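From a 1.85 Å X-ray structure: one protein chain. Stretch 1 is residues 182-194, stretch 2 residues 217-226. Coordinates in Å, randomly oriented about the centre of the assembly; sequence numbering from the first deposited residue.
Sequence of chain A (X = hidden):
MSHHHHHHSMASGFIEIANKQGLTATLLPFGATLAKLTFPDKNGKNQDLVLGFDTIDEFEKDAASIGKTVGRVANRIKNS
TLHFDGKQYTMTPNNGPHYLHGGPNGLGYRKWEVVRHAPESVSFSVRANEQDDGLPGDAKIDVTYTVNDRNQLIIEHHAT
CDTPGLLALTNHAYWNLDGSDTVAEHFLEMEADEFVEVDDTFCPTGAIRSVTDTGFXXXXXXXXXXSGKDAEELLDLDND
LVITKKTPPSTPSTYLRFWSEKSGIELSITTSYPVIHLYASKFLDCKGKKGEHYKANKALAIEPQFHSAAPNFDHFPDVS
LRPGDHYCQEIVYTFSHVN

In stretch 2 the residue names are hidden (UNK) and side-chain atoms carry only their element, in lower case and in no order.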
# COMPACT_ATOMS: atom_id res chain seq x y z
N THR A 182 -1.18 10.77 -16.67
CA THR A 182 -0.15 9.86 -16.18
C THR A 182 0.76 10.60 -15.20
O THR A 182 0.71 11.82 -15.08
CB THR A 182 0.71 9.32 -17.35
OG1 THR A 182 1.52 10.38 -17.88
CG2 THR A 182 -0.18 8.76 -18.45
N VAL A 183 1.60 9.84 -14.48
CA VAL A 183 2.52 10.42 -13.51
C VAL A 183 3.95 10.41 -14.01
O VAL A 183 4.90 10.48 -13.23
CB VAL A 183 2.46 9.66 -12.15
CG1 VAL A 183 1.08 9.80 -11.52
CG2 VAL A 183 2.80 8.19 -12.36
N ALA A 184 4.12 10.31 -15.33
CA ALA A 184 5.45 10.29 -15.92
C ALA A 184 6.25 11.53 -15.55
O ALA A 184 7.47 11.46 -15.34
CB ALA A 184 5.34 10.17 -17.43
N GLU A 185 5.57 12.67 -15.46
CA GLU A 185 6.23 13.93 -15.12
C GLU A 185 6.48 14.13 -13.63
O GLU A 185 7.29 14.97 -13.24
CB GLU A 185 5.42 15.10 -15.68
CG GLU A 185 5.33 15.10 -17.20
CD GLU A 185 6.68 15.30 -17.87
OE1 GLU A 185 7.26 16.40 -17.73
OE2 GLU A 185 7.17 14.35 -18.53
N HIS A 186 5.79 13.36 -12.79
CA HIS A 186 5.97 13.49 -11.35
C HIS A 186 7.42 13.18 -10.97
O HIS A 186 8.08 12.37 -11.62
CB HIS A 186 5.07 12.52 -10.59
CG HIS A 186 3.65 12.97 -10.48
ND1 HIS A 186 2.85 13.20 -11.58
CD2 HIS A 186 2.87 13.21 -9.40
CE1 HIS A 186 1.64 13.56 -11.18
NE2 HIS A 186 1.63 13.57 -9.86
N PHE A 187 7.91 13.84 -9.93
CA PHE A 187 9.27 13.62 -9.48
C PHE A 187 9.22 12.68 -8.29
O PHE A 187 8.29 12.73 -7.49
CB PHE A 187 9.92 14.94 -9.04
CG PHE A 187 10.41 15.79 -10.18
CD1 PHE A 187 9.52 16.42 -11.03
CD2 PHE A 187 11.77 15.96 -10.39
CE1 PHE A 187 9.97 17.22 -12.08
CE2 PHE A 187 12.24 16.76 -11.43
CZ PHE A 187 11.34 17.39 -12.27
N LEU A 188 10.23 11.83 -8.18
CA LEU A 188 10.29 10.88 -7.08
C LEU A 188 11.71 10.77 -6.56
O LEU A 188 12.66 10.70 -7.34
CB LEU A 188 9.80 9.50 -7.54
CG LEU A 188 9.65 8.40 -6.48
CD1 LEU A 188 8.63 8.82 -5.42
CD2 LEU A 188 9.22 7.11 -7.16
N GLU A 189 11.85 10.79 -5.24
CA GLU A 189 13.16 10.69 -4.61
C GLU A 189 13.04 9.70 -3.46
O GLU A 189 12.19 9.85 -2.58
CB GLU A 189 13.61 12.05 -4.09
CG GLU A 189 14.94 12.02 -3.37
CD GLU A 189 15.65 13.37 -3.41
OE1 GLU A 189 16.08 13.78 -4.50
OE2 GLU A 189 15.78 14.00 -2.34
N MSE A 190 13.90 8.69 -3.46
CA MSE A 190 13.89 7.68 -2.41
C MSE A 190 15.24 7.31 -1.85
O MSE A 190 16.24 7.26 -2.57
CB MSE A 190 13.25 6.39 -2.94
CG MSE A 190 11.83 6.14 -2.50
SE MSE A 190 11.43 4.25 -2.63
CE MSE A 190 11.98 3.71 -0.85
N GLU A 191 15.27 7.05 -0.55
CA GLU A 191 16.51 6.68 0.11
C GLU A 191 16.56 5.15 -0.00
O GLU A 191 16.35 4.44 0.98
CB GLU A 191 16.48 7.10 1.58
CG GLU A 191 16.18 8.57 1.81
CD GLU A 191 17.08 9.48 0.99
OE1 GLU A 191 18.31 9.24 0.99
OE2 GLU A 191 16.56 10.43 0.36
N ALA A 192 16.82 4.66 -1.21
CA ALA A 192 16.90 3.22 -1.45
C ALA A 192 18.12 2.85 -2.29
O ALA A 192 18.23 3.25 -3.44
CB ALA A 192 15.63 2.75 -2.14
N ASP A 193 19.03 2.08 -1.70
CA ASP A 193 20.24 1.66 -2.41
C ASP A 193 20.05 0.33 -3.14
O ASP A 193 20.80 0.01 -4.07
CB ASP A 193 21.41 1.51 -1.45
CG ASP A 193 21.81 2.83 -0.83
OD1 ASP A 193 21.78 3.85 -1.54
OD2 ASP A 193 22.16 2.84 0.37
N GLU A 194 19.06 -0.44 -2.70
CA GLU A 194 18.77 -1.74 -3.30
C GLU A 194 17.30 -1.98 -3.62
O GLU A 194 16.42 -1.27 -3.11
CB GLU A 194 19.24 -2.85 -2.36
CG GLU A 194 20.72 -3.09 -2.33
CD GLU A 194 21.10 -4.09 -1.27
OE1 GLU A 194 22.05 -4.86 -1.50
OE2 GLU A 194 20.47 -4.09 -0.19
N UNK A 217 17.14 3.93 -9.60
CA UNK A 217 17.87 4.82 -8.70
C UNK A 217 17.12 6.14 -8.64
O UNK A 217 17.15 6.91 -9.60
o UNK A 217 19.80 6.28 -7.18
c UNK A 217 19.31 5.07 -9.20
c UNK A 217 20.25 5.55 -8.09
o UNK A 217 21.45 5.21 -8.13
N UNK A 218 16.44 6.37 -7.53
CA UNK A 218 15.66 7.59 -7.32
C UNK A 218 16.32 8.39 -6.21
O UNK A 218 15.73 9.33 -5.68
c UNK A 218 12.09 6.73 -10.00
c UNK A 218 13.15 5.22 -7.92
c UNK A 218 11.84 5.36 -9.95
c UNK A 218 12.87 7.34 -9.01
c UNK A 218 14.23 7.25 -6.89
c UNK A 218 12.38 4.61 -8.91
c UNK A 218 13.40 6.59 -7.96
N UNK A 219 17.54 8.02 -5.86
CA UNK A 219 18.28 8.70 -4.81
C UNK A 219 18.55 10.18 -5.09
O UNK A 219 18.79 10.95 -4.17
c UNK A 219 22.33 4.57 -5.04
c UNK A 219 20.72 5.86 -3.67
c UNK A 219 19.41 6.61 -3.86
c UNK A 219 19.60 7.97 -4.53
n UNK A 219 21.24 5.33 -4.94
n UNK A 219 23.02 4.24 -3.96
n UNK A 219 22.71 4.13 -6.23
N UNK A 220 18.49 10.56 -6.37
CA UNK A 220 18.74 11.95 -6.75
C UNK A 220 17.45 12.68 -7.14
O UNK A 220 17.49 13.85 -7.54
c UNK A 220 19.72 12.00 -7.93
o UNK A 220 19.19 11.30 -9.05
N UNK A 221 16.32 12.00 -7.02
CA UNK A 221 15.05 12.61 -7.36
C UNK A 221 14.93 12.90 -8.84
O UNK A 221 15.58 13.81 -9.36
N UNK A 222 14.10 12.13 -9.53
CA UNK A 222 13.90 12.32 -10.96
C UNK A 222 12.44 12.07 -11.32
O UNK A 222 11.64 11.68 -10.46
c UNK A 222 14.94 9.04 -12.72
n UNK A 222 15.46 6.95 -11.45
c UNK A 222 14.78 11.35 -11.76
c UNK A 222 14.64 7.56 -12.53
c UNK A 222 14.45 9.88 -11.54
N UNK A 223 12.09 12.30 -12.58
CA UNK A 223 10.72 12.09 -13.02
C UNK A 223 10.53 10.61 -13.35
O UNK A 223 11.44 9.96 -13.86
o UNK A 223 11.16 15.30 -15.99
c UNK A 223 10.32 14.43 -13.93
c UNK A 223 10.41 12.95 -14.24
n UNK A 223 9.10 15.93 -15.38
c UNK A 223 10.22 15.26 -15.19
N UNK A 224 9.34 10.09 -13.06
CA UNK A 224 9.04 8.69 -13.33
C UNK A 224 9.23 8.29 -14.78
O UNK A 224 9.64 7.16 -15.06
c UNK A 224 7.61 8.38 -12.89
c UNK A 224 7.40 8.44 -11.37
c UNK A 224 5.94 8.20 -11.05
c UNK A 224 8.29 7.40 -10.69
N UNK A 225 8.95 9.20 -15.71
CA UNK A 225 9.10 8.90 -17.13
C UNK A 225 10.49 8.35 -17.45
O UNK A 225 10.70 7.75 -18.50
c UNK A 225 8.84 10.14 -17.99
c UNK A 225 9.81 11.29 -17.76
c UNK A 225 10.50 13.60 -18.51
c UNK A 225 9.62 12.39 -18.80
n UNK A 225 11.95 13.24 -18.38
N UNK A 226 11.44 8.55 -16.54
CA UNK A 226 12.79 8.06 -16.76
C UNK A 226 13.03 6.66 -16.20
O UNK A 226 13.48 6.49 -15.07
o UNK A 226 15.20 11.97 -17.46
c UNK A 226 14.77 11.37 -16.45
o UNK A 226 15.29 11.48 -15.32
c UNK A 226 13.79 9.05 -16.16
c UNK A 226 13.55 10.48 -16.61
O HOH W 1 16.51 4.23 -5.37

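At position 217 the side chain holds two carbons, the second carrying two oxygens, and it stays out of contact with stretch 1. This is the carboxylate of an aspartate, D217. Position 218 carries one carbon followed by a ring of six carbons with no heteroatom and no hydroxyl. The ring is buried, its CB points toward stretch 1, and one face is covered by L188. These atoms define a phenylalanine, F218: L188 CD2 lies 4.0 Å from the centroid of the F218 ring, almost on its normal. The backbone of F218 contributes as well, since M190 N donates to F218 O at 2.9 Å, while a water bridges F218 N and A192 O.

Position 219 has three carbons, a nitrogen, and then a carbon bearing two more nitrogens, a guanidinium that only arginine provides. R219 leaves the backbone away from stretch 1, but its end returns to it: R219 NH1 forms a salt bridge with D193 OD1 at 2.7 Å, and D193 CA lies over one face of the planar group. D217 holds the same guanidinium from its own stretch, with R219 NE donating to D217 OD1 at 2.8 Å, so the arginine links two acidic residues.

Position 220, with one carbon and one oxygen, points away into an exposed place; it is a serine, S220. Position 221 has no side-chain atoms and is therefore glycine. Its phi of 67° favours that residue, and an ideal CB would stand 2.4 Å from E189 OE1, a clash. The type I turn from F218 closes here, with G221 N donating to F218 O at 3.0 Å.

At position 222, four carbons in a row end in nitrogen, giving lysine. The side chain of K222 lies on the same face of the sheet as L188, yet its main contribution is through the backbone: L188 N donates to K222 O at 2.7 Å, and K222 N to L188 O at 3.0 Å.

Position 223 shows three carbons, the third bonded to two further atoms, one oxygen and one nitrogen; the amide identifies glutamine over glutamate. Q223 CG packs over the face of the F187 ring, 3.5 Å from its centroid, and Q223 NE2 donates to E185 O at 3.0 Å.

Position 224 has four carbons forked at the second, a leucine. L224 is buried, with L224 CD1 3.4 Å from V183 CG2 and L224 CD2 3.7 Å from L188 CD2. Position 225 again has four carbons ending in nitrogen: K225, whose backbone N donates to A184 O at 2.7 Å. Position 226, three carbons with two oxygens on the third, is E226, which makes no contact with stretch 1.

The contact is thus a short antiparallel pairing, extended at both ends by further backbone hydrogen bonds. F218, L188, L224 and V183 supply its apolar packing, while Q223 covers F187 and the D193–R219 salt bridge ties down the far end.

Stretch 2 (217-226) DFRSGKQLKE
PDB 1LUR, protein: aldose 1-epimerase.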